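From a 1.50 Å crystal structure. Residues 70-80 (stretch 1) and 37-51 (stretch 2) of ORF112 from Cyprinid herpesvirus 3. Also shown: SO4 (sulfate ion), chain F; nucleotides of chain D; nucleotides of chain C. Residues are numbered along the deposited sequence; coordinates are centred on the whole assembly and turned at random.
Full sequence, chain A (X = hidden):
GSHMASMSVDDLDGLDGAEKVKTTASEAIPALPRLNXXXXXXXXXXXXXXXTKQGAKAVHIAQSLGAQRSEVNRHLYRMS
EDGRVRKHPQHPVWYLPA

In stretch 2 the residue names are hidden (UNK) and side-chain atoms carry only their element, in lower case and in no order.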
ATOM      1  N   SER A  70       1.254  16.694   2.243  1.00 24.09           N
ATOM      2  CA  SER A  70       0.181  15.948   1.579  1.00 22.89           C
ATOM      3  C   SER A  70       0.681  15.300   0.283  1.00 21.86           C
ATOM      4  O   SER A  70       0.293  14.183  -0.034  1.00 21.69           O
ATOM      5  CB  SER A  70      -1.030  16.845   1.302  1.00 25.21           C
ATOM      6  OG  SER A  70      -0.664  17.946   0.491  1.00 29.06           O
ATOM      7  N   GLU A  71       1.536  16.005  -0.461  1.00 23.32           N
ATOM      8  CA  GLU A  71       2.090  15.456  -1.694  1.00 23.18           C
ATOM      9  C   GLU A  71       2.983  14.259  -1.425  1.00 23.31           C
ATOM     10  O   GLU A  71       2.891  13.235  -2.093  1.00 21.34           O
ATOM     11  CB  GLU A  71       2.878  16.534  -2.444  1.00 30.25           C
ATOM     12  CG  GLU A  71       3.515  16.052  -3.731  1.00 35.73           C
ATOM     13  CD  GLU A  71       4.201  17.167  -4.500  1.00 57.21           C
ATOM     14  OE1 GLU A  71       4.348  18.277  -3.941  1.00 64.98           O
ATOM     15  OE2 GLU A  71       4.590  16.929  -5.664  1.00 59.21           O
ATOM     16  N   VAL A  72       3.857  14.392  -0.436  1.00 23.70           N
ATOM     17  CA  VAL A  72       4.710  13.278  -0.057  1.00 19.59           C
ATOM     18  C   VAL A  72       3.863  12.067   0.378  1.00 20.60           C
ATOM     19  O   VAL A  72       4.122  10.929  -0.043  1.00 18.77           O
ATOM     20  CB  VAL A  72       5.698  13.704   1.046  1.00 20.92           C
ATOM     21  CG1 VAL A  72       6.408  12.488   1.645  1.00 22.85           C
ATOM     22  CG2 VAL A  72       6.724  14.663   0.462  1.00 25.72           C
ATOM     23  N   ASN A  73       2.833  12.298   1.181  1.00 17.62           N
ATOM     24  CA  ASN A  73       1.996  11.187   1.626  1.00 16.32           C
ATOM     25  C   ASN A  73       1.239  10.571   0.453  1.00 18.12           C
ATOM     26  O   ASN A  73       1.065   9.354   0.414  1.00 19.07           O
ATOM     27  CB  ASN A  73       1.025  11.634   2.733  1.00 17.95           C
ATOM     28  CG  ASN A  73       1.601  11.414   4.115  1.00 17.22           C
ATOM     29  OD1 ASN A  73       2.379  10.479   4.313  1.00 18.60           O
ATOM     30  ND2 ASN A  73       1.210  12.239   5.077  1.00 18.75           N
ATOM     31  N   ARG A  74       0.783  11.385  -0.500  1.00 16.77           N
ATOM     32  CA  ARG A  74       0.078  10.819  -1.648  1.00 17.67           C
ATOM     33  C   ARG A  74       0.995   9.818  -2.357  1.00 20.01           C
ATOM     34  O   ARG A  74       0.562   8.710  -2.750  1.00 20.70           O
ATOM     35  CB  ARG A  74      -0.376  11.924  -2.604  1.00 21.16           C
ATOM     36  CG  ARG A  74      -1.291  11.412  -3.724  1.00 22.88           C
ATOM     37  CD  ARG A  74      -1.928  12.539  -4.504  1.00 30.43           C
ATOM     38  NE  ARG A  74      -0.948  13.273  -5.288  1.00 35.08           N
ATOM     39  CZ  ARG A  74      -0.525  14.494  -4.990  1.00 44.13           C
ATOM     40  NH1 ARG A  74      -0.984  15.104  -3.909  1.00 40.95           N
ATOM     41  NH2 ARG A  74       0.360  15.101  -5.770  1.00 40.46           N
ATOM     42  N   HIS A  75       2.258  10.203  -2.514  1.00 18.73           N
ATOM     43  CA  HIS A  75       3.195   9.325  -3.210  1.00 18.65           C
ATOM     44  C   HIS A  75       3.592   8.107  -2.366  1.00 19.25           C
ATOM     45  O   HIS A  75       3.681   6.998  -2.897  1.00 19.09           O
ATOM     46  CB  HIS A  75       4.427  10.113  -3.660  1.00 19.01           C
ATOM     47  CG  HIS A  75       4.159  11.038  -4.805  1.00 23.14           C
ATOM     48  ND1 HIS A  75       3.436  12.206  -4.673  1.00 23.58           N
ATOM     49  CD2 HIS A  75       4.512  10.960  -6.110  1.00 25.63           C
ATOM     50  CE1 HIS A  75       3.364  12.810  -5.846  1.00 27.31           C
ATOM     51  NE2 HIS A  75       4.007  12.074  -6.735  1.00 29.52           N
ATOM     52  N   LEU A  76       3.816   8.296  -1.063  1.00 17.81           N
ATOM     53  CA  LEU A  76       4.148   7.166  -0.182  1.00 16.26           C
ATOM     54  C   LEU A  76       3.057   6.108  -0.211  1.00 17.52           C
ATOM     55  O   LEU A  76       3.320   4.909  -0.375  1.00 18.09           O
ATOM     56  CB  LEU A  76       4.352   7.629   1.271  1.00 16.46           C
ATOM     57  CG  LEU A  76       5.659   8.364   1.565  1.00 15.49           C
ATOM     58  CD1 LEU A  76       5.567   9.086   2.914  1.00 19.69           C
ATOM     59  CD2 LEU A  76       6.813   7.351   1.589  1.00 18.14           C
ATOM     60  N   TYR A  77       1.812   6.537  -0.040  1.00 16.96           N
ATOM     61  CA  TYR A  77       0.738   5.562   0.001  1.00 17.21           C
ATOM     62  C   TYR A  77       0.561   4.851  -1.342  1.00 19.06           C
ATOM     63  O   TYR A  77       0.305   3.654  -1.372  1.00 19.94           O
ATOM     64  CB  TYR A  77      -0.569   6.218   0.453  1.00 17.07           C
ATOM     65  CG  TYR A  77      -0.660   6.365   1.965  1.00 17.91           C
ATOM     66  CD1 TYR A  77      -0.124   7.475   2.615  1.00 17.97           C
ATOM     67  CD2 TYR A  77      -1.243   5.373   2.732  1.00 16.39           C
ATOM     68  CE1 TYR A  77      -0.208   7.600   3.991  1.00 15.47           C
ATOM     69  CE2 TYR A  77      -1.327   5.478   4.102  1.00 17.70           C
ATOM     70  CZ  TYR A  77      -0.804   6.596   4.731  1.00 16.43           C
ATOM     71  OH  TYR A  77      -0.902   6.680   6.100  1.00 18.23           O
ATOM     72  N   ARG A  78       0.699   5.560  -2.458  1.00 17.83           N
ATOM     73  CA  ARG A  78       0.592   4.854  -3.725  1.00 18.88           C
ATOM     74  C   ARG A  78       1.756   3.875  -3.928  1.00 19.99           C
ATOM     75  O   ARG A  78       1.544   2.772  -4.446  1.00 21.26           O
ATOM     76  CB  ARG A  78       0.489   5.842  -4.874  1.00 21.06           C
ATOM     77  CG  ARG A  78      -0.855   6.591  -4.877  1.00 26.93           C
ATOM     78  CD  ARG A  78      -2.093   5.660  -4.851  1.00 29.89           C
ATOM     79  NE  ARG A  78      -3.335   6.413  -5.041  1.00 31.15           N
ATOM     80  CZ  ARG A  78      -4.564   5.891  -5.077  1.00 36.96           C
ATOM     81  NH1 ARG A  78      -4.764   4.579  -4.929  1.00 34.62           N
ATOM     82  NH2 ARG A  78      -5.609   6.691  -5.270  1.00 31.61           N
ATOM     83  N   MET A  79       2.970   4.260  -3.515  1.00 19.67           N
ATOM     84  CA  MET A  79       4.110   3.327  -3.612  1.00 19.13           C
ATOM     85  C   MET A  79       3.937   2.117  -2.702  1.00 19.97           C
ATOM     86  O   MET A  79       4.447   1.029  -3.007  1.00 23.35           O
ATOM     87  CB  MET A  79       5.432   4.026  -3.285  1.00 19.07           C
ATOM     88  CG  MET A  79       5.989   4.765  -4.492  1.00 19.82           C
ATOM     89  SD  MET A  79       7.699   5.285  -4.281  1.00 22.59           S
ATOM     90  CE  MET A  79       7.506   6.552  -3.015  1.00 23.23           C
ATOM     91  N   SER A  80       3.224   2.284  -1.595  1.00 18.73           N
ATOM     92  CA  SER A  80       3.053   1.174  -0.675  1.00 17.99           C
ATOM     93  C   SER A  80       2.159   0.092  -1.299  1.00 19.54           C
ATOM     94  O   SER A  80       2.249  -1.076  -0.935  1.00 20.52           O
ATOM     95  CB  SER A  80       2.470   1.650   0.661  1.00 23.16           C
ATOM     96  OG  SER A  80       1.078   1.918   0.574  1.00 22.66           O
ATOM     97  N   UNK A  37      -1.629  14.620  -8.981  1.00 50.19           N
ATOM     98  CA  UNK A  37      -1.150  13.498  -9.796  1.00 49.14           C
ATOM     99  C   UNK A  37      -0.015  12.744  -9.105  1.00 47.81           C
ATOM    100  O   UNK A  37       0.398  13.128  -8.008  1.00 45.01           O
ATOM    101  c   UNK A  37      -0.651  14.179 -11.083  1.00 47.19           C
ATOM    102  c   UNK A  37      -1.296  15.915  -9.591  1.00 50.90           C
ATOM    103  c   UNK A  37      -1.205  15.575 -11.041  1.00 61.21           C
ATOM    104  N   UNK A  38       0.472  11.678  -9.738  1.00 37.98           N
ATOM    105  CA  UNK A  38       1.647  10.957  -9.246  1.00 34.96           C
ATOM    106  C   UNK A  38       2.833  11.178 -10.178  1.00 37.30           C
ATOM    107  O   UNK A  38       2.754  10.903 -11.374  1.00 40.77           O
ATOM    108  c   UNK A  38       0.337   9.162  -8.048  1.00 35.97           C
ATOM    109  c   UNK A  38       2.690   8.707  -8.805  1.00 29.93           C
ATOM    110  c   UNK A  38       1.392   9.444  -9.119  1.00 32.66           C
ATOM    111  c   UNK A  38       0.762   9.571  -6.654  1.00 34.41           C
ATOM    112  N   UNK A  39       3.923  11.690  -9.619  1.00 33.57           N
ATOM    113  CA  UNK A  39       5.162  11.878 -10.360  1.00 36.24           C
ATOM    114  C   UNK A  39       6.145  10.762 -10.040  1.00 31.28           C
ATOM    115  O   UNK A  39       6.479  10.537  -8.874  1.00 30.88           O
ATOM    116  o   UNK A  39       7.147  13.276 -10.399  1.00 43.04           O
ATOM    117  c   UNK A  39       5.783  13.233 -10.026  1.00 38.10           C
ATOM    118  N   UNK A  40       6.620  10.061 -11.067  1.00 33.65           N
ATOM    119  CA  UNK A  40       7.621   9.029 -10.832  1.00 34.10           C
ATOM    120  C   UNK A  40       8.923   9.676 -10.373  1.00 32.13           C
ATOM    121  O   UNK A  40       9.665   9.100  -9.579  1.00 32.71           O
ATOM    122  c   UNK A  40       8.949   7.116 -11.969  1.00 42.05           C
ATOM    123  c   UNK A  40       7.838   8.172 -12.087  1.00 38.10           C
ATOM    124  c   UNK A  40       8.755   6.123 -10.817  1.00 45.70           C
ATOM    125  o   UNK A  40       9.764   5.505 -10.411  1.00 41.94           O
ATOM    126  o   UNK A  40       7.610   5.949 -10.330  1.00 39.31           O
ATOM    127  N   UNK A  41       9.187  10.886 -10.859  1.00 35.13           N
ATOM    128  CA  UNK A  41      10.336  11.651 -10.394  1.00 36.15           C
ATOM    129  C   UNK A  41      10.261  11.883  -8.881  1.00 37.67           C
ATOM    130  O   UNK A  41      11.259  11.744  -8.177  1.00 33.84           O
ATOM    131  c   UNK A  41      10.425  12.983 -11.139  1.00 48.42           C
ATOM    132  o   UNK A  41      11.992  16.140 -11.302  1.00 86.19           O
ATOM    133  c   UNK A  41      11.519  13.905 -10.633  1.00 62.14           C
ATOM    134  c   UNK A  41      11.911  14.946 -11.662  1.00 79.87           C
ATOM    135  o   UNK A  41      12.131  14.570 -12.833  1.00 88.77           O
ATOM    136  N   UNK A  42       9.074  12.230  -8.387  1.00 33.46           N
ATOM    137  CA  UNK A  42       8.867  12.409  -6.948  1.00 31.21           C
ATOM    138  C   UNK A  42       9.061  11.088  -6.197  1.00 27.92           C
ATOM    139  O   UNK A  42       9.664  11.049  -5.123  1.00 25.40           O
ATOM    140  c   UNK A  42       7.590  15.751  -4.666  1.00 42.55           C
ATOM    141  c   UNK A  42       7.104  13.070  -5.200  1.00 36.19           C
ATOM    142  c   UNK A  42       7.471  12.985  -6.673  1.00 30.41           C
ATOM    143  s   UNK A  42       8.210  14.128  -4.246  1.00 38.74           S
ATOM    144  N   UNK A  43       8.553  10.004  -6.771  1.00 26.07           N
ATOM    145  CA  UNK A  43       8.729   8.684  -6.166  1.00 21.92           C
ATOM    146  C   UNK A  43      10.196   8.371  -5.919  1.00 26.89           C
ATOM    147  O   UNK A  43      10.583   7.939  -4.838  1.00 24.63           O
ATOM    148  c   UNK A  43       8.126   7.603  -7.046  1.00 25.42           C
ATOM    149  o   UNK A  43       6.022   8.062  -6.029  1.00 26.90           O
ATOM    150  c   UNK A  43       6.624   7.585  -6.996  1.00 28.62           C
ATOM    151  n   UNK A  43       6.006   7.040  -8.034  1.00 29.85           N
ATOM    152  N   UNK A  44      11.020   8.611  -6.932  1.00 27.36           N
ATOM    153  CA  UNK A  44      12.438   8.310  -6.828  1.00 26.41           C
ATOM    154  C   UNK A  44      13.124   9.164  -5.762  1.00 25.72           C
ATOM    155  O   UNK A  44      14.004   8.685  -5.054  1.00 26.72           O
ATOM    156  c   UNK A  44      13.119   8.502  -8.187  1.00 28.97           C
ATOM    157  c   UNK A  44      13.341   7.796 -10.595  1.00 34.16           C
ATOM    158  c   UNK A  44      12.713   7.479  -9.251  1.00 30.67           C
ATOM    159  c   UNK A  44      13.107   6.084  -8.805  1.00 33.41           C
ATOM    160  N   UNK A  45      12.712  10.419  -5.630  1.00 28.47           N
ATOM    161  CA  UNK A  45      13.300  11.288  -4.617  1.00 28.42           C
ATOM    162  C   UNK A  45      12.943  10.805  -3.205  1.00 24.14           C
ATOM    163  O   UNK A  45      13.762  10.850  -2.291  1.00 26.71           O
ATOM    164  n   UNK A  45      12.693  16.708  -7.833  1.00 75.02           N
ATOM    165  c   UNK A  45      13.212  15.321  -7.658  1.00 62.66           C
ATOM    166  c   UNK A  45      13.335  13.343  -6.132  1.00 37.16           C
ATOM    167  c   UNK A  45      12.663  14.672  -6.396  1.00 47.72           C
ATOM    168  c   UNK A  45      12.840  12.731  -4.823  1.00 31.26           C
ATOM    169  N   UNK A  46      11.707  10.357  -3.033  1.00 23.89           N
ATOM    170  CA  UNK A  46      11.263   9.850  -1.738  1.00 24.49           C
ATOM    171  C   UNK A  46      12.004   8.559  -1.386  1.00 25.57           C
ATOM    172  O   UNK A  46      12.455   8.373  -0.258  1.00 25.17           O
ATOM    173  c   UNK A  46       7.528  10.801  -2.082  1.00 23.08           C
ATOM    174  c   UNK A  46       9.018  10.945  -1.856  1.00 21.49           C
ATOM    175  c   UNK A  46       9.315   8.861  -0.487  1.00 24.25           C
ATOM    176  c   UNK A  46       9.753   9.609  -1.748  1.00 21.86           C
ATOM    177  N   UNK A  47      12.143   7.675  -2.366  1.00 22.80           N
ATOM    178  CA  UNK A  47      12.870   6.426  -2.161  1.00 21.87           C
ATOM    179  C   UNK A  47      14.320   6.724  -1.794  1.00 27.16           C
ATOM    180  O   UNK A  47      14.925   6.036  -0.965  1.00 27.52           O
ATOM    181  c   UNK A  47      11.402   4.304  -5.074  1.00 28.86           C
ATOM    182  c   UNK A  47      11.410   5.010  -3.728  1.00 23.99           C
ATOM    183  c   UNK A  47      12.804   5.555  -3.415  1.00 23.15           C
ATOM    184  c   UNK A  47      10.973   4.040  -2.652  1.00 26.02           C
ATOM    185  N   UNK A  48      14.891   7.750  -2.416  1.00 25.77           N
ATOM    186  CA  UNK A  48      16.261   8.099  -2.104  1.00 28.63           C
ATOM    187  C   UNK A  48      16.416   8.573  -0.666  1.00 27.63           C
ATOM    188  O   UNK A  48      17.393   8.231  -0.006  1.00 30.45           O
ATOM    189  c   UNK A  48      16.770   9.155  -3.062  1.00 28.15           C
ATOM    190  N   UNK A  49      15.467   9.375  -0.188  1.00 25.96           N
ATOM    191  CA  UNK A  49      15.510   9.819   1.198  1.00 28.11           C
ATOM    192  C   UNK A  49      15.452   8.604   2.123  1.00 26.83           C
ATOM    193  O   UNK A  49      16.229   8.493   3.069  1.00 28.50           O
ATOM    194  c   UNK A  49      14.941  12.616   3.141  1.00 37.04           C
ATOM    195  c   UNK A  49      13.936  11.178   5.275  1.00 26.05           C
ATOM    196  c   UNK A  49      13.894  10.654   3.993  1.00 27.52           C
ATOM    197  c   UNK A  49      14.984  13.150   4.424  1.00 43.13           C
ATOM    198  c   UNK A  49      14.353  10.780   1.504  1.00 25.60           C
ATOM    199  o   UNK A  49      14.522  12.950   6.762  1.00 42.49           O
ATOM    200  c   UNK A  49      14.393  11.363   2.906  1.00 29.11           C
ATOM    201  c   UNK A  49      14.475  12.425   5.486  1.00 34.60           C
ATOM    202  N   UNK A  50      14.544   7.683   1.835  1.00 26.98           N
ATOM    203  CA  UNK A  50      14.351   6.525   2.703  1.00 28.86           C
ATOM    204  C   UNK A  50      15.573   5.624   2.737  1.00 30.18           C
ATOM    205  O   UNK A  50      15.849   4.980   3.753  1.00 33.49           O
ATOM    206  c   UNK A  50      11.677   6.652   4.060  1.00 29.91           C
ATOM    207  c   UNK A  50      10.625   5.710   1.983  1.00 25.26           C
ATOM    208  c   UNK A  50      11.827   6.464   2.552  1.00 23.94           C
ATOM    209  c   UNK A  50      13.124   5.727   2.260  1.00 26.60           C
ATOM    210  N   UNK A  51      16.315   5.599   1.632  1.00 31.50           N
ATOM    211  CA  UNK A  51      17.537   4.822   1.552  1.00 34.41           C
ATOM    212  C   UNK A  51      18.588   5.369   2.493  1.00 35.92           C
ATOM    213  O   UNK A  51      19.536   4.672   2.858  1.00 47.70           O
TER
HETATM  214  S   SO4 F 302       7.254  11.999 -13.880  0.75 73.21           S
HETATM  215  O1  SO4 F 302       6.122  11.094 -13.697  0.75 66.29           O
HETATM  216  O2  SO4 F 302       8.455  11.410 -13.295  0.75 74.32           O
HETATM  217  O3  SO4 F 302       6.983  13.278 -13.229  0.75 73.75           O
HETATM  218  O4  SO4 F 302       7.471  12.219 -15.307  0.75 77.88           O
ATOM    219  P    DG D   5      -1.897  14.502   4.763  1.00 18.01           P
ATOM    220  OP1  DG D   5      -0.702  14.342   5.558  1.00 19.71           O
ATOM    221  OP2  DG D   5      -2.297  15.833   4.375  1.00 19.84           O
ATOM    222  O5'  DG D   5      -1.712  13.593   3.486  1.00 18.08           O
ATOM    223  C5'  DG D   5      -2.748  13.482   2.550  1.00 18.63           C
ATOM    224  C4'  DG D   5      -2.416  12.438   1.513  1.00 17.00           C
ATOM    225  O4'  DG D   5      -2.270  11.153   2.134  1.00 18.33           O
ATOM    226  C3'  DG D   5      -3.499  12.273   0.456  1.00 19.33           C
ATOM    227  O3'  DG D   5      -3.092  13.035  -0.663  1.00 22.47           O
ATOM    228  C2'  DG D   5      -3.507  10.784   0.165  1.00 19.69           C
ATOM    229  C1'  DG D   5      -2.876  10.132   1.374  1.00 18.71           C
ATOM    230  N9   DG D   5      -3.755   9.380   2.263  1.00 19.80           N
ATOM    231  C8   DG D   5      -3.521   8.121   2.741  1.00 20.33           C
ATOM    232  N7   DG D   5      -4.432   7.711   3.572  1.00 18.96           N
ATOM    233  C5   DG D   5      -5.322   8.766   3.650  1.00 17.95           C
ATOM    234  C6   DG D   5      -6.516   8.897   4.386  1.00 17.83           C
ATOM    235  O6   DG D   5      -7.042   8.085   5.131  1.00 19.28           O
ATOM    236  N1   DG D   5      -7.097  10.139   4.194  1.00 16.81           N
ATOM    237  C2   DG D   5      -6.601  11.123   3.385  1.00 16.58           C
ATOM    238  N2   DG D   5      -7.308  12.247   3.324  1.00 16.70           N
ATOM    239  N3   DG D   5      -5.493  11.007   2.681  1.00 17.11           N
ATOM    240  C4   DG D   5      -4.912   9.809   2.856  1.00 17.30           C
ATOM    241  P    DC D   4      -0.992   9.630   7.972  1.00 17.07           P
ATOM    242  OP1  DC D   4      -0.045   8.990   7.046  1.00 18.09           O
ATOM    243  OP2  DC D   4      -0.567  10.832   8.701  1.00 18.85           O
ATOM    244  O5'  DC D   4      -2.352   9.944   7.186  1.00 19.37           O
ATOM    245  C5'  DC D   4      -2.327  10.240   5.813  1.00 18.25           C
ATOM    246  C4'  DC D   4      -3.227  11.432   5.522  1.00 16.99           C
ATOM    247  O4'  DC D   4      -4.615  11.073   5.786  1.00 17.49           O
ATOM    248  C3'  DC D   4      -2.944  12.682   6.365  1.00 17.63           C
ATOM    249  O3'  DC D   4      -3.105  13.853   5.554  1.00 18.04           O
ATOM    250  C2'  DC D   4      -4.038  12.617   7.427  1.00 16.76           C
ATOM    251  C1'  DC D   4      -5.199  12.069   6.604  1.00 16.84           C
ATOM    252  N1   DC D   4      -6.251  11.441   7.428  1.00 16.26           N
ATOM    253  C2   DC D   4      -7.370  12.173   7.795  1.00 16.81           C
ATOM    254  O2   DC D   4      -7.457  13.348   7.417  1.00 17.46           O
ATOM    255  N3   DC D   4      -8.328  11.586   8.561  1.00 17.64           N
ATOM    256  C4   DC D   4      -8.181  10.315   8.945  1.00 16.39           C
ATOM    257  N4   DC D   4      -9.142   9.768   9.696  1.00 19.92           N
ATOM    258  C5   DC D   4      -7.033   9.551   8.586  1.00 18.77           C
ATOM    259  C6   DC D   4      -6.108  10.141   7.828  1.00 16.29           C
ATOM    260  P    DG C   5     -14.254   0.510  -5.525  1.00 19.94           P
ATOM    261  OP1  DG C   5     -13.990  -0.675  -6.269  1.00 22.15           O
ATOM    262  OP2  DG C   5     -15.606   0.803  -5.144  1.00 24.04           O
ATOM    263  O5'  DG C   5     -13.373   0.477  -4.207  1.00 20.92           O
ATOM    264  C5'  DG C   5     -13.464   1.529  -3.291  1.00 19.25           C
ATOM    265  C4'  DG C   5     -12.457   1.361  -2.181  1.00 19.33           C
ATOM    266  O4'  DG C   5     -11.132   1.284  -2.732  1.00 19.75           O
ATOM    267  C3'  DG C   5     -12.453   2.532  -1.213  1.00 19.19           C
ATOM    268  O3'  DG C   5     -13.267   2.187  -0.110  1.00 21.86           O
ATOM    269  C2'  DG C   5     -10.996   2.669  -0.828  1.00 21.18           C
ATOM    270  C1'  DG C   5     -10.218   2.024  -1.958  1.00 20.92           C
ATOM    271  N9   DG C   5      -9.498   2.916  -2.853  1.00 20.55           N
ATOM    272  C8   DG C   5      -8.189   2.772  -3.227  1.00 19.17           C
ATOM    273  N7   DG C   5      -7.796   3.674  -4.077  1.00 20.31           N
ATOM    274  C5   DG C   5      -8.915   4.464  -4.280  1.00 19.81           C
ATOM    275  C6   DG C   5      -9.098   5.593  -5.108  1.00 19.47           C
ATOM    276  O6   DG C   5      -8.288   6.140  -5.846  1.00 20.02           O
ATOM    277  N1   DG C   5     -10.392   6.084  -5.016  1.00 16.27           N
ATOM    278  C2   DG C   5     -11.387   5.544  -4.252  1.00 19.80           C
ATOM    279  N2   DG C   5     -12.571   6.154  -4.312  1.00 18.02           N
ATOM    280  N3   DG C   5     -11.235   4.480  -3.493  1.00 19.44           N
ATOM    281  C4   DG C   5      -9.978   4.004  -3.540  1.00 18.05           C
HETATM  282  O   HOH W   1       3.453   7.088  -5.704  1.00 28.25           O

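Position 37 has three side-chain carbons closing a ring onto its own backbone N. This is Pro37. Its O accepts from Arg74 NE and from Arg74 NH2, both at 3.0 Å.

Position 38 has four carbons, forked at the first, one arm two carbons long. The end of the long arm lies over one face of the His75 ring and 3.8 Å from Arg78 CG. This is Ile38, and that atom is CD1.

Position 39 has one carbon, then one oxygen: Ser39. Its N donates to His75 NE2 at 2.9 Å. Its OG takes the N-cap, accepting from the N of position 42 at 3.0 Å, and donates to sulfate O3 at 2.8 Å.

Position 40 has three carbons, the third carrying two oxygens. It does not touch stretch 1. This is Glu40.

Position 41 has the same pattern, also without contact: Glu41. The N atoms of Glu40 and Glu41 both donate to the sulfate.

Position 42 is an unbranched run of two carbons, a sulfur and a carbon. Only methionine fits. Met42 CG lies 3.5 Å from His75 CD2, over the ring face opposite Ile38, and Met42 CE lies 3.4 Å from Glu71 OE2.

Position 43 has two carbons, the second carrying one oxygen and one nitrogen: Asn43. Its OD1 is 3.3 Å from His75 CD2, at the ring edge. Water 1 donates to Asn43 OD1 and to His75 O, 2.8 Å each. Asn43 ND2 donates to Glu40 OE1 at 3.0 Å.

Position 44 has four carbons forked at the second and points away: Leu44.

Position 45 has four carbons in a row ending in nitrogen. Lys45 forms a salt bridge with Glu41.

Position 46 has four carbons, forked at the first, with one longer arm. It sits among Val72, His75, Leu76 and Met79. This is Ile46; its CG2 is 3.6 Å from Leu76 CD2.

Position 47 has four carbons forked at the second: Leu47. Its CG is 3.8 Å from Met79 SD.

Position 48 has one carbon, Ala48. Position 49 has a carbon and a six-carbon ring bearing oxygen, Tyr49. Neither touches stretch 1.

Position 50 has four carbons forked at the second: Leu50. Its CD1 is 4.2 Å from Leu76 CD2.

Position 51 has no side chain: Gly51.

The helices cross almost at right angles, at -87°. His75 anchors the contact. Its ND1 donates to Glu71 O, leaving NE2 to accept from Ser39, while Ile38 and Met42 sandwich the ring. Ile46 packs as a knob alongside. Arg74 fastens the loop before the helix.

Stretch 2 (37-51) PISEEMNLKILAYLG
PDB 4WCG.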